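Local coordinates for protein YSC84 (PDB 2A08) that helps organise the actin cytoskeleton in yeast endocytosis and vesicle trafficking, and here contributes its SH3 domain, a fold that typically binds proline-rich peptides, at residues G18-K23 with G43-K48. Sequence-based numbering, arbitrary orientation.
Sequences GDLAFK and GRTNGK
L20 carries this contact of the SH3 barrel, reaching from the loop between strands 5-8 and 27-30 (the RT loop of SH3 domains) onto the distal hairpin that joins strands 40-45 and 48-53. Its CG stands anti to the backbone N (chi1 179°), and the two methyls part from there. CD1 rests on the backbone of K48, 3.4 Å from K48 O, and also meets the T45 methyl, at 4.2 Å from CG2. CD2 lies over the peptide link between G43 and R44, 3.7 Å from G43 C; a CB on G43 would come tight against this methyl. T45 CG2 also approaches A21 O and F22 CB, at 4.1 and 4.3 Å. An alanine at L20 would probably open a gap over the G43-R44 peptide and leave the T45 methyl less tightly packed. Further out, I28 touches the side chains of L20, F22 and T45, the F22 ring meets F52 edge-to-face, and L20 pairs through its backbone with I51. The hydroxyl of T45 hydrogen-bonds to V27 O, which helps fix the direction of CG2. The hairpin itself closes in a type I' turn, with T45 N donating to K48 O over 3.0 Å, the same oxygen that L20 CD1 touches.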
# COMPACT_ATOMS: atom_id res chain seq x y z
N GLY A 18 0.58 2.22 -12.70
CA GLY A 18 0.31 1.09 -11.86
C GLY A 18 0.48 1.31 -10.39
O GLY A 18 0.31 0.38 -9.62
N ASP A 19 0.84 2.53 -9.97
CA ASP A 19 1.06 2.80 -8.56
C ASP A 19 -0.23 3.16 -7.84
O ASP A 19 -1.17 3.70 -8.45
CB ASP A 19 1.97 4.01 -8.38
CG ASP A 19 3.42 3.78 -8.70
OD1 ASP A 19 3.84 2.63 -9.01
OD2 ASP A 19 4.20 4.77 -8.69
N LEU A 20 -0.23 2.86 -6.53
CA LEU A 20 -1.29 3.32 -5.63
C LEU A 20 -0.85 4.53 -4.84
O LEU A 20 0.16 4.47 -4.12
CB LEU A 20 -1.68 2.22 -4.66
CG LEU A 20 -2.75 2.53 -3.63
CD1 LEU A 20 -4.09 2.62 -4.30
CD2 LEU A 20 -2.71 1.42 -2.55
N ALA A 21 -1.57 5.62 -4.96
CA ALA A 21 -1.32 6.82 -4.18
C ALA A 21 -2.07 6.72 -2.88
O ALA A 21 -3.19 6.21 -2.84
CB ALA A 21 -1.78 8.02 -4.93
N PHE A 22 -1.47 7.23 -1.81
CA PHE A 22 -2.16 7.32 -0.53
C PHE A 22 -1.53 8.37 0.36
O PHE A 22 -0.46 8.92 0.02
CB PHE A 22 -2.24 5.96 0.20
CG PHE A 22 -0.93 5.24 0.35
CD1 PHE A 22 0.04 5.64 1.26
CD2 PHE A 22 -0.66 4.12 -0.41
CE1 PHE A 22 1.24 4.96 1.40
CE2 PHE A 22 0.55 3.42 -0.27
CZ PHE A 22 1.50 3.85 0.64
N LYS A 23 -2.22 8.68 1.46
CA LYS A 23 -1.76 9.63 2.48
C LYS A 23 -1.52 8.91 3.79
O LYS A 23 -2.18 7.91 4.10
CB LYS A 23 -2.78 10.74 2.71
CG LYS A 23 -3.12 11.48 1.45
CD LYS A 23 -2.01 12.39 1.00
CE LYS A 23 -2.45 13.29 -0.21
NZ LYS A 23 -3.83 13.86 -0.10
N GLY A 43 -2.08 -3.02 -3.34
CA GLY A 43 -3.17 -2.63 -2.46
C GLY A 43 -4.28 -1.85 -3.11
O GLY A 43 -4.27 -1.53 -4.30
N ARG A 44 -5.27 -1.55 -2.27
CA ARG A 44 -6.49 -0.84 -2.66
C ARG A 44 -6.84 0.15 -1.56
O ARG A 44 -6.83 -0.22 -0.41
CB ARG A 44 -7.63 -1.85 -2.80
CG ARG A 44 -9.02 -1.27 -3.14
CD ARG A 44 -9.98 -2.36 -3.70
NE ARG A 44 -10.33 -3.43 -2.73
CZ ARG A 44 -10.89 -4.62 -3.04
NH1 ARG A 44 -11.10 -5.00 -4.30
NH2 ARG A 44 -11.19 -5.47 -2.07
N THR A 45 -7.20 1.38 -1.88
CA THR A 45 -7.78 2.27 -0.87
C THR A 45 -8.66 3.31 -1.58
O THR A 45 -8.30 3.77 -2.65
CB THR A 45 -6.66 2.90 0.00
OG1 THR A 45 -7.22 3.59 1.12
CG2 THR A 45 -5.87 3.93 -0.75
N ASN A 46 -9.82 3.58 -1.00
CA ASN A 46 -10.82 4.52 -1.54
C ASN A 46 -11.04 4.38 -3.07
O ASN A 46 -11.05 5.38 -3.81
CB ASN A 46 -10.43 5.96 -1.17
CG ASN A 46 -10.32 6.20 0.36
OD1 ASN A 46 -9.41 6.90 0.84
ND2 ASN A 46 -11.26 5.65 1.12
N GLY A 47 -11.22 3.14 -3.54
CA GLY A 47 -11.62 2.84 -4.90
C GLY A 47 -10.54 2.78 -5.98
O GLY A 47 -10.85 2.64 -7.17
N LYS A 48 -9.29 2.88 -5.56
CA LYS A 48 -8.18 2.72 -6.49
C LYS A 48 -7.22 1.67 -6.01
O LYS A 48 -7.22 1.31 -4.85
CB LYS A 48 -7.47 4.02 -6.67
CG LYS A 48 -8.31 5.03 -7.43
CD LYS A 48 -7.63 6.40 -7.48
CE LYS A 48 -7.28 6.91 -6.09
NZ LYS A 48 -7.86 8.26 -5.75